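Long-range contacts in abietadiene synthase, chloroplastic (Abies grandis, PDB 3S9V), which is a chloroplast enzyme of the terpene synthase family, a mainly helical protein that includes a metal-binding domain: residues Ser428-Leu432 / Ala512-Phe516; Ser648-Thr652 / Ile742-Leu746. One frame throughout, in Å; residues are numbered along the deposited sequence.

Contact 1: residues Ser428-Leu432 / Ala512-Phe516; sequences SMPRL and ASFIF
At the start of helix 430-440, in the all-helical fold of a terpene synthase, Met429, Pro430 and Arg431 pack against residues 512-516, in the last part of helix 504-514 and just beyond. Met429 is the N-cap residue, and Arg431 comes second in the helix, where a backbone N-H has no acceptor one turn back. Arg431 N gives it to Ser513 O instead, at 3.1 Å and nearly straight (168° at the hydrogen), so Ser513 supplies the carbonyl that the first turn of helix 430-440 can use. The same arginine also carries a cation-pi stack. Bent at chi2 and chi3, its chain curls back to lay the guanidinium on one face of the Phe516 ring, the centres 3.8 Å apart and the planes only 13° from parallel. Arg431 NE sits above the ring 3.6 Å from Phe516 CG, while Arg431 NH2 has a weak hydrogen bond to Gly284 O. Helix 461-491 flanks the stacked pair through Val474. Pro430 sits between the two aromatic residues, its CB against Phe516 CE2 and its CD 3.8 Å from Phe514 CB. Met429 is folded too, passing Ser513 OG, whose hydrogen-bond partner is Ser510 O. The methionine then runs alongside Phe514, in the same direction, until its terminal methyl CE comes within 3.9 Å of ring atom Phe514 CD2.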
loop_
_atom_site.group_PDB
_atom_site.type_symbol
_atom_site.label_atom_id
_atom_site.label_comp_id
_atom_site.label_asym_id
_atom_site.label_seq_id
_atom_site.Cartn_x
_atom_site.Cartn_y
_atom_site.Cartn_z
ATOM N N SER A 428 -0.604 -5.692 -9.266
ATOM C CA SER A 428 -1.339 -4.466 -9.027
ATOM C C SER A 428 -0.866 -3.288 -9.888
ATOM O O SER A 428 0.230 -2.762 -9.689
ATOM C CB SER A 428 -1.242 -4.103 -7.546
ATOM O OG SER A 428 -1.983 -2.927 -7.264
ATOM N N MET A 429 -1.700 -2.882 -10.844
ATOM C CA MET A 429 -1.375 -1.755 -11.716
ATOM C C MET A 429 -1.880 -0.485 -11.025
ATOM O O MET A 429 -2.968 -0.473 -10.452
ATOM C CB MET A 429 -2.054 -1.917 -13.084
ATOM C CG MET A 429 -1.964 -3.328 -13.688
ATOM S SD MET A 429 -0.287 -4.002 -13.787
ATOM C CE MET A 429 0.525 -2.670 -14.681
ATOM N N PRO A 430 -1.095 0.601 -11.076
ATOM C CA PRO A 430 -1.431 1.889 -10.456
ATOM C C PRO A 430 -2.881 2.378 -10.560
ATOM O O PRO A 430 -3.489 2.731 -9.542
ATOM C CB PRO A 430 -0.447 2.853 -11.117
ATOM C CG PRO A 430 0.759 1.997 -11.315
ATOM C CD PRO A 430 0.160 0.703 -11.843
ATOM N N ARG A 431 -3.442 2.411 -11.766
ATOM C CA ARG A 431 -4.818 2.884 -11.913
ATOM C C ARG A 431 -5.821 1.966 -11.220
ATOM O O ARG A 431 -6.755 2.436 -10.567
ATOM C CB ARG A 431 -5.192 3.035 -13.390
ATOM C CG ARG A 431 -4.465 4.161 -14.119
ATOM C CD ARG A 431 -4.947 5.547 -13.682
ATOM N NE ARG A 431 -4.274 6.013 -12.475
ATOM C CZ ARG A 431 -4.545 7.161 -11.863
ATOM N NH1 ARG A 431 -5.486 7.975 -12.336
ATOM N NH2 ARG A 431 -3.854 7.510 -10.789
ATOM N N LEU A 432 -5.632 0.657 -11.354
ATOM C CA LEU A 432 -6.548 -0.290 -10.725
ATOM C C LEU A 432 -6.483 -0.211 -9.195
ATOM O O LEU A 432 -7.519 -0.287 -8.521
ATOM C CB LEU A 432 -6.249 -1.709 -11.212
ATOM C CG LEU A 432 -6.465 -1.878 -12.720
ATOM C CD1 LEU A 432 -6.128 -3.300 -13.156
ATOM C CD2 LEU A 432 -7.918 -1.549 -13.049
ATOM N N ALA A 512 -1.996 2.475 -20.361
ATOM C CA ALA A 512 -2.902 3.408 -19.707
ATOM C C ALA A 512 -3.026 3.103 -18.220
ATOM O O ALA A 512 -3.240 3.992 -17.412
ATOM C CB ALA A 512 -4.281 3.353 -20.374
ATOM N N SER A 513 -2.882 1.838 -17.862
ATOM C CA SER A 513 -2.998 1.435 -16.473
ATOM C C SER A 513 -1.791 1.815 -15.609
ATOM O O SER A 513 -1.926 1.907 -14.382
ATOM C CB SER A 513 -3.219 -0.075 -16.382
ATOM O OG SER A 513 -1.988 -0.772 -16.516
ATOM N N PHE A 514 -0.622 2.033 -16.218
ATOM C CA PHE A 514 0.556 2.385 -15.423
ATOM C C PHE A 514 1.258 3.704 -15.744
ATOM O O PHE A 514 1.719 4.376 -14.826
ATOM C CB PHE A 514 1.566 1.215 -15.389
ATOM C CG PHE A 514 2.175 0.868 -16.726
ATOM C CD1 PHE A 514 3.261 1.587 -17.223
ATOM C CD2 PHE A 514 1.682 -0.199 -17.474
ATOM C CE1 PHE A 514 3.854 1.247 -18.451
ATOM C CE2 PHE A 514 2.261 -0.551 -18.699
ATOM C CZ PHE A 514 3.350 0.176 -19.188
ATOM N N ILE A 515 1.362 4.082 -17.016
ATOM C CA ILE A 515 1.979 5.374 -17.365
ATOM C C ILE A 515 0.843 6.248 -17.864
ATOM O O ILE A 515 0.779 6.639 -19.027
ATOM C CB ILE A 515 3.073 5.259 -18.466
ATOM C CG1 ILE A 515 2.559 4.452 -19.661
ATOM C CG2 ILE A 515 4.330 4.644 -17.877
ATOM C CD1 ILE A 515 3.453 4.551 -20.895
ATOM N N PHE A 516 -0.049 6.543 -16.932
ATOM C CA PHE A 516 -1.262 7.312 -17.143
ATOM C C PHE A 516 -1.166 8.834 -17.265
ATOM O O PHE A 516 -2.059 9.453 -17.836
ATOM C CB PHE A 516 -2.211 6.978 -16.005
ATOM C CG PHE A 516 -1.626 7.258 -14.647
ATOM C CD1 PHE A 516 -1.795 8.493 -14.043
ATOM C CD2 PHE A 516 -0.867 6.289 -13.990
ATOM C CE1 PHE A 516 -1.221 8.764 -12.807
ATOM C CE2 PHE A 516 -0.288 6.551 -12.755
ATOM C CZ PHE A 516 -0.465 7.791 -12.164
#

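Contact 2: residues Ser648-Thr652 / Ile742-Leu746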
loop_
_atom_site.group_PDB
_atom_site.type_symbol
_atom_site.label_atom_id
_atom_site.label_comp_id
_atom_site.label_asym_id
_atom_site.label_seq_id
_atom_site.Cartn_x
_atom_site.Cartn_y
_atom_site.Cartn_z
ATOM N N SER A 648 9.159 2.350 -27.133
ATOM C CA SER A 648 8.442 3.335 -26.322
ATOM C C SER A 648 9.406 4.281 -25.574
ATOM O O SER A 648 9.093 5.456 -25.365
ATOM C CB SER A 648 7.554 2.630 -25.292
ATOM O OG SER A 648 6.542 1.862 -25.911
ATOM N N ALA A 649 10.566 3.757 -25.172
ATOM C CA ALA A 649 11.577 4.519 -24.436
ATOM C C ALA A 649 12.120 5.741 -25.184
ATOM O O ALA A 649 12.858 6.543 -24.614
ATOM C CB ALA A 649 12.736 3.600 -24.048
ATOM N N LEU A 650 11.778 5.867 -26.460
ATOM C CA LEU A 650 12.220 7.008 -27.259
ATOM C C LEU A 650 11.248 8.170 -27.093
ATOM O O LEU A 650 11.541 9.289 -27.501
ATOM C CB LEU A 650 12.262 6.640 -28.744
ATOM C CG LEU A 650 13.425 5.862 -29.354
ATOM C CD1 LEU A 650 13.920 4.804 -28.405
ATOM C CD2 LEU A 650 12.946 5.252 -30.663
ATOM N N PHE A 651 10.095 7.909 -26.488
ATOM C CA PHE A 651 9.081 8.948 -26.348
ATOM C C PHE A 651 8.652 9.335 -24.936
ATOM O O PHE A 651 7.485 9.641 -24.701
ATOM C CB PHE A 651 7.850 8.549 -27.172
ATOM C CG PHE A 651 8.164 8.259 -28.614
ATOM C CD1 PHE A 651 8.736 7.045 -28.985
ATOM C CD2 PHE A 651 7.922 9.217 -29.598
ATOM C CE1 PHE A 651 9.066 6.788 -30.314
ATOM C CE2 PHE A 651 8.248 8.973 -30.928
ATOM C CZ PHE A 651 8.822 7.757 -31.290
ATOM N N THR A 652 9.601 9.361 -24.008
ATOM C CA THR A 652 9.310 9.714 -22.617
ATOM C C THR A 652 9.255 11.224 -22.373
ATOM O O THR A 652 8.598 11.690 -21.442
ATOM C CB THR A 652 10.367 9.124 -21.682
ATOM O OG1 THR A 652 11.653 9.626 -22.056
ATOM C CG2 THR A 652 10.372 7.592 -21.776
ATOM N N ILE A 742 11.025 6.887 -15.060
ATOM C CA ILE A 742 10.138 6.531 -16.159
ATOM C C ILE A 742 10.542 5.253 -16.891
ATOM O O ILE A 742 9.675 4.486 -17.308
ATOM C CB ILE A 742 10.012 7.690 -17.181
ATOM C CG1 ILE A 742 8.996 7.327 -18.271
ATOM C CG2 ILE A 742 11.352 7.977 -17.808
ATOM C CD1 ILE A 742 7.578 7.152 -17.757
ATOM N N TYR A 743 11.842 5.010 -17.042
ATOM C CA TYR A 743 12.300 3.810 -17.736
ATOM C C TYR A 743 12.133 2.568 -16.857
ATOM O O TYR A 743 11.864 1.476 -17.361
ATOM C CB TYR A 743 13.753 3.977 -18.187
ATOM C CG TYR A 743 13.957 5.185 -19.084
ATOM C CD1 TYR A 743 14.550 6.347 -18.595
ATOM C CD2 TYR A 743 13.512 5.183 -20.408
ATOM C CE1 TYR A 743 14.698 7.483 -19.397
ATOM C CE2 TYR A 743 13.650 6.316 -21.222
ATOM C CZ TYR A 743 14.246 7.460 -20.706
ATOM O OH TYR A 743 14.392 8.584 -21.488
ATOM N N LYS A 744 12.270 2.741 -15.543
ATOM C CA LYS A 744 12.085 1.632 -14.612
ATOM C C LYS A 744 10.614 1.222 -14.582
ATOM O O LYS A 744 10.295 0.045 -14.428
ATOM C CB LYS A 744 12.562 2.018 -13.201
ATOM C CG LYS A 744 14.061 2.238 -13.148
ATOM C CD LYS A 744 14.639 2.024 -11.773
ATOM C CE LYS A 744 14.284 3.132 -10.818
ATOM N NZ LYS A 744 14.906 2.861 -9.483
ATOM N N ARG A 745 9.722 2.196 -14.745
ATOM C CA ARG A 745 8.289 1.920 -14.768
ATOM C C ARG A 745 7.930 1.180 -16.061
ATOM O O ARG A 745 7.142 0.234 -16.051
ATOM C CB ARG A 745 7.490 3.226 -14.667
ATOM C CG ARG A 745 7.601 3.925 -13.309
ATOM C CD ARG A 745 7.003 5.334 -13.337
ATOM N NE ARG A 745 5.591 5.333 -13.708
ATOM C CZ ARG A 745 4.896 6.422 -14.017
ATOM N NH1 ARG A 745 5.479 7.619 -14.004
ATOM N NH2 ARG A 745 3.613 6.316 -14.341
ATOM N N LEU A 746 8.518 1.606 -17.175
ATOM C CA LEU A 746 8.251 0.957 -18.458
ATOM C C LEU A 746 8.665 -0.502 -18.419
ATOM O O LEU A 746 7.978 -1.362 -18.950
ATOM C CB LEU A 746 9.000 1.661 -19.589
ATOM C CG LEU A 746 8.344 2.917 -20.149
ATOM C CD1 LEU A 746 9.282 3.575 -21.145
ATOM C CD2 LEU A 746 7.019 2.550 -20.814
#
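Tyr743 and Thr652 provide the polar tie between helix 741-757 and the loop after helix 641-648 in this helical terpene synthase fold. A type I beta turn from Ser648, the last residue of the helix, to Phe651 leads into the loop, closed by Phe651 N on Ser648 O at 2.9 Å, and Thr652 follows directly. Thr652 OG1 donates its hydrogen to Tyr743 OH over 3.0 Å, the two side chains meeting at about a right angle. With chi1 at 59°, OG1 stands between the threonine's own N and carbonyl carbon, which turns its methyl, CG2, to the helix as well; OG1 also has a weak bond from Glu654 N. The aromatic contacts centre on the same tyrosine. Ala649 O approaches the edge of the ring close to its plane, 3.5 Å from Tyr743 CE2, and Ala649 CB touches that ring atom too. One face of the ring is covered near its rim by CG2 of the preceding Ile742, so the ring is steadied both from its own helix and from the turn. The apolar contacts complete the joint. Thr652 CG2 reaches Tyr743 CE2 at 3.6 Å, obliquely to the ring, and Ile742 CG1 at 3.8 Å. One turn along the helix, Leu746 brings CD1 against the turn, 4.1 Å from Ala649 CA.

Both contacts are buried, but contact 1 lies nearer the middle of the chain, its centre about 14 Å from the centre of the chain, against about 24 Å for that of contact 2. Contact 1 sets the start of helix 430-440 against residues 512-516 through a backbone bond and a charged stack; contact 2 sets a loop against the flank of a helix, with a hydroxyl pair and small apolar groups. Helix 741-757 is common ground: contact 2 uses its first turns, whereas Met429 and Phe514 of contact 1 touch it further along, at Glu749. The two meet directly where Arg745 NH2 hydrogen-bonds Phe514 O at 2.8 Å, while Ile515 packs on Ile742 and Leu746.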